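Local coordinates for protein 3-deoxy-d-manno-octulosonic-acid transferase (Acinetobacter baumannii, PDB 4BFC) that probably transfers Kdo from CMP-Kdo during assembly of the lipopolysaccharide inner core, and is represented here by its C-terminal, CMP-Kdo-binding domain, at residues W37-E40 with N41-V44; Q105-H108 with A109-V113; W192-C195 with L196-E200. All coordinates share one frame; numbering follows the deposited sequence.

Interaction 1 (W37-E40 with N41-V44)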
loop_
_atom_site.group_PDB
_atom_site.type_symbol
_atom_site.label_atom_id
_atom_site.label_comp_id
_atom_site.label_asym_id
_atom_site.label_seq_id
_atom_site.Cartn_x
_atom_site.Cartn_y
_atom_site.Cartn_z
ATOM N N TRP A 37 12.582 10.417 29.810
ATOM C CA TRP A 37 12.596 8.988 29.833
ATOM C C TRP A 37 13.960 8.479 30.249
ATOM O O TRP A 37 14.164 7.262 30.270
ATOM C CB TRP A 37 12.135 8.422 28.456
ATOM C CG TRP A 37 10.727 8.764 27.994
ATOM C CD1 TRP A 37 9.699 9.520 28.637
ATOM C CD2 TRP A 37 10.119 8.286 26.753
ATOM N NE1 TRP A 37 8.560 9.581 27.846
ATOM C CE2 TRP A 37 8.753 8.828 26.703
ATOM C CE3 TRP A 37 10.592 7.489 25.668
ATOM C CZ2 TRP A 37 7.913 8.587 25.614
ATOM C CZ3 TRP A 37 9.731 7.246 24.605
ATOM C CH2 TRP A 37 8.427 7.768 24.586
ATOM N N TYR A 38 14.862 9.401 30.645
ATOM C CA TYR A 38 16.206 9.058 31.131
ATOM C C TYR A 38 16.941 8.109 30.137
ATOM O O TYR A 38 17.503 7.083 30.511
ATOM C CB TYR A 38 16.090 8.500 32.591
ATOM C CG TYR A 38 15.400 9.492 33.539
ATOM C CD1 TYR A 38 16.133 10.499 34.168
ATOM C CD2 TYR A 38 14.040 9.405 33.828
ATOM C CE1 TYR A 38 15.540 11.407 35.017
ATOM C CE2 TYR A 38 13.407 10.332 34.699
ATOM C CZ TYR A 38 14.178 11.337 35.285
ATOM O OH TYR A 38 13.634 12.277 36.145
ATOM N N LEU A 39 16.920 8.457 28.848
ATOM C CA LEU A 39 17.532 7.593 27.833
ATOM C C LEU A 39 19.055 7.701 27.762
ATOM O O LEU A 39 19.669 6.945 27.003
ATOM C CB LEU A 39 16.957 7.850 26.429
ATOM C CG LEU A 39 15.448 7.637 26.405
ATOM C CD1 LEU A 39 15.072 7.823 24.917
ATOM C CD2 LEU A 39 15.029 6.243 26.870
ATOM N N GLU A 40 19.646 8.610 28.547
ATOM C CA GLU A 40 21.108 8.832 28.540
ATOM C C GLU A 40 21.853 7.517 28.828
ATOM O O GLU A 40 22.875 7.229 28.209
ATOM C CB GLU A 40 21.509 9.974 29.489
ATOM C CG GLU A 40 23.011 10.312 29.480
ATOM C CD GLU A 40 23.573 10.742 28.110
ATOM O OE1 GLU A 40 22.890 11.484 27.346
ATOM O OE2 GLU A 40 24.732 10.340 27.793
ATOM N N ASN A 41 21.291 6.669 29.695
ATOM C CA ASN A 41 21.938 5.383 29.961
ATOM C C ASN A 41 21.170 4.190 29.399
ATOM O O ASN A 41 21.185 3.081 29.970
ATOM C CB ASN A 41 22.219 5.196 31.464
ATOM C CG ASN A 41 22.938 6.381 32.072
ATOM O OD1 ASN A 41 24.092 6.666 31.750
ATOM N ND2 ASN A 41 22.247 7.088 32.953
ATOM N N ARG A 42 20.477 4.402 28.275
ATOM C CA ARG A 42 19.901 3.301 27.557
ATOM C C ARG A 42 20.597 3.300 26.182
ATOM O O ARG A 42 21.139 4.367 25.729
ATOM C CB ARG A 42 18.389 3.510 27.308
ATOM C CG ARG A 42 17.533 3.642 28.574
ATOM C CD ARG A 42 17.683 2.398 29.433
ATOM N NE ARG A 42 17.121 1.132 28.933
ATOM C CZ ARG A 42 15.854 0.750 29.035
ATOM N NH1 ARG A 42 14.950 1.568 29.621
ATOM N NH2 ARG A 42 15.522 -0.465 28.642
ATOM N N GLN A 43 20.650 2.120 25.600
ATOM C CA GLN A 43 21.066 1.992 24.181
ATOM C C GLN A 43 19.803 1.670 23.376
ATOM O O GLN A 43 19.239 0.586 23.501
ATOM C CB GLN A 43 22.092 0.907 23.990
ATOM C CG GLN A 43 23.405 1.269 24.612
ATOM C CD GLN A 43 24.382 0.108 24.548
ATOM O OE1 GLN A 43 24.041 -1.050 24.830
ATOM N NE2 GLN A 43 25.591 0.412 24.129
ATOM N N VAL A 44 19.404 2.665 22.561
ATOM C CA VAL A 44 18.127 2.562 21.814
ATOM C C VAL A 44 18.385 2.040 20.392
ATOM O O VAL A 44 19.158 2.692 19.623
ATOM C CB VAL A 44 17.465 3.931 21.697
ATOM C CG1 VAL A 44 16.141 3.804 20.917
ATOM C CG2 VAL A 44 17.196 4.421 23.142
HETATM O O HOH W 1 14.728 4.348 30.475
#
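Leu-39 and Arg-42 meet at a slant, the leucine's CD2 touching the arginine's CG at 4.0 Å while the end of the arginine leads away. The contact is held by one turn of backbone, in which Arg-42 N donates to Leu-39 O at 3.0 Å with an N-H...O angle of 163°. The same CG also passes the carbonyl of Tyr-38, with Tyr-38 O 3.9 Å from Arg-42 CG, so the start of the arginine chain rests on both Tyr-38 and Leu-39. From there the chain bends twice (chi2 -59°, chi3 -69°), which carries the guanidinium off this turn instead of stretching it straight out. Water 1 lies at the edge of that flat group and in its plane: it accepts from Arg-42 NH1 at 2.9 Å and donates to Trp-37 O at 3.0 Å, linking the two ends of the loop. The other bonds of the group go to carbonyls of the same chain, NE to Lys-71, NH1 to His-108, and NH2 to Leu-72 and Thr-111, which fixes the rotation of its plane. The second branch of Leu-39 makes a looser apolar contact, CD1 to Val-44 CG2 at 4.4 Å. Upstream, Tyr-38 with its positive phi is the C-prime residue of a Schellman motif, in which Leu-39 N is hydrogen-bonded to His-34 O and Tyr-38 N to Gln-35 O. The loop thus ends helix 24-36 and leads into strand 43-50, with Leu-39 against Leu-128 of helix 122-128 and Val-44 against Val-73 and Ile-75 of strand 72-78.

Interaction 2 (Q105-H108 with A109-V113)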
loop_
_atom_site.group_PDB
_atom_site.type_symbol
_atom_site.label_atom_id
_atom_site.label_comp_id
_atom_site.label_asym_id
_atom_site.label_seq_id
_atom_site.Cartn_x
_atom_site.Cartn_y
_atom_site.Cartn_z
ATOM N N GLN A 105 2.052 5.510 26.846
ATOM C CA GLN A 105 3.169 5.000 27.675
ATOM C C GLN A 105 4.506 5.554 27.223
ATOM O O GLN A 105 4.703 6.017 26.073
ATOM C CB GLN A 105 3.187 3.507 27.774
ATOM C CG GLN A 105 1.927 2.959 28.480
ATOM C CD GLN A 105 1.802 1.457 28.482
ATOM O OE1 GLN A 105 2.128 0.775 27.538
ATOM N NE2 GLN A 105 1.275 0.916 29.605
ATOM N N SER A 106 5.461 5.420 28.148
ATOM C CA SER A 106 6.831 5.849 27.939
ATOM C C SER A 106 7.807 4.624 27.997
ATOM O O SER A 106 7.421 3.473 28.235
ATOM C CB SER A 106 7.158 6.865 29.030
ATOM O OG SER A 106 7.081 6.269 30.342
ATOM N N ILE A 107 9.096 4.889 27.775
ATOM C CA ILE A 107 10.088 3.833 28.006
ATOM C C ILE A 107 10.461 3.829 29.508
ATOM O O ILE A 107 10.991 4.825 29.963
ATOM C CB ILE A 107 11.325 4.122 27.116
ATOM C CG1 ILE A 107 10.944 3.819 25.629
ATOM C CG2 ILE A 107 12.535 3.270 27.569
ATOM C CD1 ILE A 107 12.010 4.194 24.550
ATOM N N HIS A 108 10.126 2.745 30.206
ATOM C CA HIS A 108 10.430 2.624 31.660
ATOM C C HIS A 108 11.855 2.092 31.733
ATOM O O HIS A 108 12.313 1.480 30.759
ATOM C CB HIS A 108 9.451 1.674 32.427
ATOM C CG HIS A 108 7.959 1.904 32.182
ATOM N ND1 HIS A 108 7.013 1.045 32.636
ATOM C CD2 HIS A 108 7.279 2.904 31.510
ATOM C CE1 HIS A 108 5.782 1.483 32.254
ATOM N NE2 HIS A 108 5.946 2.621 31.577
ATOM N N ALA A 109 12.577 2.226 32.867
ATOM C CA ALA A 109 13.693 1.300 33.094
ATOM C C ALA A 109 13.365 -0.172 32.695
ATOM O O ALA A 109 14.252 -0.843 32.195
ATOM C CB ALA A 109 14.142 1.330 34.580
ATOM N N SER A 110 12.157 -0.695 32.963
ATOM C CA SER A 110 11.799 -2.072 32.713
ATOM C C SER A 110 11.487 -2.431 31.263
ATOM O O SER A 110 11.327 -3.599 30.929
ATOM C CB SER A 110 10.546 -2.497 33.513
ATOM O OG SER A 110 9.577 -1.456 33.519
ATOM N N THR A 111 11.308 -1.397 30.472
ATOM C CA THR A 111 10.850 -1.610 29.103
ATOM C C THR A 111 11.925 -2.226 28.263
ATOM O O THR A 111 13.074 -1.717 28.230
ATOM C CB THR A 111 10.558 -0.279 28.455
ATOM O OG1 THR A 111 9.564 0.396 29.216
ATOM C CG2 THR A 111 10.072 -0.523 26.981
ATOM N N GLN A 112 11.538 -3.270 27.576
ATOM C CA GLN A 112 12.462 -4.015 26.697
ATOM C C GLN A 112 12.135 -3.643 25.262
ATOM O O GLN A 112 13.030 -3.571 24.409
ATOM C CB GLN A 112 12.312 -5.493 26.909
ATOM C CG GLN A 112 12.827 -5.935 28.292
ATOM C CD GLN A 112 12.806 -7.451 28.499
ATOM O OE1 GLN A 112 11.729 -8.101 28.513
ATOM N NE2 GLN A 112 13.996 -8.044 28.626
ATOM N N VAL A 113 10.833 -3.499 24.981
ATOM C CA VAL A 113 10.417 -3.108 23.599
ATOM C C VAL A 113 9.437 -1.945 23.773
ATOM O O VAL A 113 8.517 -2.021 24.590
ATOM C CB VAL A 113 9.706 -4.260 22.863
ATOM C CG1 VAL A 113 9.178 -3.816 21.455
ATOM C CG2 VAL A 113 10.639 -5.471 22.724
HETATM O O HOH W 2 6.868 -1.449 33.791
#
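His-108 and Thr-111 face each other across a tight reversal, their side chains crossing at about a right angle. With Thr-111 CB pointing toward the 105-108 segment, a chi1 of -59° sets OG1 beside the threonine's own backbone N and CG2 on the carbonyl side. OG1 therefore lies within 2.6 Å of His-108 N, a hydrogen bond whose exact length is doubtful because the placing of OG1 is less sure. The backbone answers with Thr-111 N donating to His-108 O at 3.1 Å, with an N-H...O angle of 156°. The latter bond closes a type I beta turn from His-108 to Thr-111, set in the loop between strands 98-100 and 113-115, two neighbouring parallel strands at one side of the domain's Rossmann-like sheet. Ser-110, within the turn, holds its hydroxyl between its own N and carbonyl carbon (chi1 40°), which swings OG back to 3.3 Å from His-108 CB and places it at the edge of the imidazole, near the ring plane. Water 2 bridges the two side chains, lying 2.8 Å from His-108 ND1, in the plane of the ring, and 2.7 Å from Ser-110 OG. The ring also stacks on that of His-99 from strand 98-100, which would limit its rotation. Ile-107 reaches Thr-111 with its CG2 branch, which stops 4.2 Å from Thr-111 CB, the two side chains again nearly perpendicular; Ile-107 also packs on Trp-37, and Thr-111 on Val-73 of strand 72-78.

Interaction 3 (W192-C195 with L196-E200)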
loop_
_atom_site.group_PDB
_atom_site.type_symbol
_atom_site.label_atom_id
_atom_site.label_comp_id
_atom_site.label_asym_id
_atom_site.label_seq_id
_atom_site.Cartn_x
_atom_site.Cartn_y
_atom_site.Cartn_z
ATOM N N TRP A 192 24.343 -4.473 14.888
ATOM C CA TRP A 192 23.961 -3.493 15.886
ATOM C C TRP A 192 24.900 -3.596 17.098
ATOM O O TRP A 192 25.387 -2.587 17.555
ATOM C CB TRP A 192 22.562 -3.756 16.383
ATOM C CG TRP A 192 21.494 -3.166 15.498
ATOM C CD1 TRP A 192 21.600 -2.325 14.395
ATOM C CD2 TRP A 192 20.087 -3.343 15.745
ATOM N NE1 TRP A 192 20.303 -1.990 13.913
ATOM C CE2 TRP A 192 19.368 -2.616 14.696
ATOM C CE3 TRP A 192 19.359 -4.040 16.716
ATOM C CZ2 TRP A 192 17.991 -2.535 14.703
ATOM C CZ3 TRP A 192 17.966 -4.001 16.660
ATOM C CH2 TRP A 192 17.307 -3.269 15.676
ATOM N N LEU A 193 25.117 -4.811 17.589
ATOM C CA LEU A 193 25.919 -4.920 18.817
ATOM C C LEU A 193 27.344 -4.442 18.596
ATOM O O LEU A 193 27.954 -3.828 19.509
ATOM C CB LEU A 193 25.822 -6.319 19.380
ATOM C CG LEU A 193 24.448 -6.754 19.806
ATOM C CD1 LEU A 193 24.484 -8.238 20.094
ATOM C CD2 LEU A 193 24.019 -5.920 21.024
ATOM N N ALA A 194 27.854 -4.746 17.409
ATOM C CA ALA A 194 29.174 -4.244 17.024
ATOM C C ALA A 194 29.197 -2.730 16.955
ATOM O O ALA A 194 30.038 -2.107 17.548
ATOM C CB ALA A 194 29.603 -4.863 15.717
ATOM N N CYS A 195 28.187 -2.104 16.310
ATOM C CA CYS A 195 28.160 -0.636 16.248
ATOM C C CYS A 195 28.148 0.011 17.628
ATOM O O CYS A 195 28.817 1.024 17.898
ATOM C CB CYS A 195 26.909 -0.154 15.486
ATOM S SG CYS A 195 26.935 -0.444 13.703
ATOM N N LEU A 196 27.411 -0.593 18.523
ATOM C CA LEU A 196 27.242 0.002 19.832
ATOM C C LEU A 196 28.543 -0.115 20.583
ATOM O O LEU A 196 28.818 0.726 21.407
ATOM C CB LEU A 196 26.118 -0.683 20.593
ATOM C CG LEU A 196 24.673 -0.454 20.128
ATOM C CD1 LEU A 196 23.758 -1.441 20.842
ATOM C CD2 LEU A 196 24.330 1.040 20.340
ATOM N N ALA A 197 29.321 -1.154 20.258
ATOM C CA ALA A 197 30.654 -1.308 20.904
ATOM C C ALA A 197 31.775 -0.546 20.243
ATOM O O ALA A 197 32.912 -0.584 20.765
ATOM C CB ALA A 197 31.009 -2.789 20.934
ATOM N N GLU A 198 31.526 0.134 19.124
ATOM C CA GLU A 198 32.575 0.690 18.247
ATOM C C GLU A 198 32.244 2.155 17.898
ATOM O O GLU A 198 31.877 2.454 16.770
ATOM C CB GLU A 198 32.716 -0.152 16.964
ATOM C CG GLU A 198 33.110 -1.607 17.263
ATOM C CD GLU A 198 33.335 -2.458 16.041
ATOM O OE1 GLU A 198 33.383 -1.911 14.922
ATOM O OE2 GLU A 198 33.483 -3.703 16.181
ATOM N N PRO A 199 32.411 3.070 18.873
ATOM C CA PRO A 199 32.175 4.505 18.663
ATOM C C PRO A 199 32.981 5.040 17.483
ATOM O O PRO A 199 32.429 5.804 16.677
ATOM C CB PRO A 199 32.590 5.128 19.998
ATOM C CG PRO A 199 32.469 4.029 20.979
ATOM C CD PRO A 199 32.887 2.802 20.234
ATOM N N GLU A 200 34.241 4.598 17.310
ATOM C CA GLU A 200 35.025 5.026 16.127
ATOM C C GLU A 200 34.472 4.566 14.751
ATOM O O GLU A 200 34.301 5.398 13.842
ATOM C CB GLU A 200 36.555 4.746 16.321
ATOM C CG GLU A 200 37.319 4.261 15.087
ATOM C CD GLU A 200 38.811 4.003 15.359
ATOM O OE1 GLU A 200 39.228 3.950 16.548
ATOM O OE2 GLU A 200 39.567 3.839 14.378
#
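The backbone is alpha-helical from Trp-192 into residue 196, with Leu-196 N bonded to Trp-192 O at 3.0 Å and Ala-197 N to Leu-193 O at 3.1 Å, before the turn tightens to a bond from Glu-198 N back to the residue three earlier, Cys-195 O (3.1 Å, 162°). Leu-196 folds back over the preceding turn, its CG 3.4 Å from Trp-192 O. One turn apart on the same flank, Leu-193 CD2 and Leu-196 CD1 just meet at 4.5 Å. Glu-198 runs out extended beyond CG, and a chi1 of -61° lays that CG against the carbonyl of Ala-194, with Glu-198 CG 3.1 Å from Ala-194 O; further along, OE2 passes Ala-194 CB at 4.1 Å. The Trp-192 side chain leads away from residues 196-200 and lays its indole on strands 43-50 and 131-134, where NE1 bonds to Cys-132 O. The side chain of Cys-195 is about 2 Å from a beta-mercaptoethanol, consistent with a mixed disulfide. Glu-198 takes the N-cap position and Pro-199 opens the next helix, so the arrangement is a helix-to-helix junction, joining helix 185-197 to helix 199-214 at the C-terminal end of the chain's Rossmann-like domain.

In the fold
All three contacts are local in sequence, but they differ in setting. Interactions 1 and 2 are partly buried and joined directly: the Arg-42 guanidinium bonds carbonyls of the 105-113 loop, so one side chain ties the approach to strand 43-50 to the approach to strand 113-115. Their chemistry is mostly polar, and each includes a bridging water. Interaction 3 is a surface contact of helical backbone bonds and aliphatic packing, with Trp-192 as its buried residue. It meets interaction 1 where Leu-196 packs on Gln-43, interaction 1 including the start of strand 43-50 and interaction 3 packing on it, whereas interactions 2 and 3 stay about 9 Å apart at their nearest atoms.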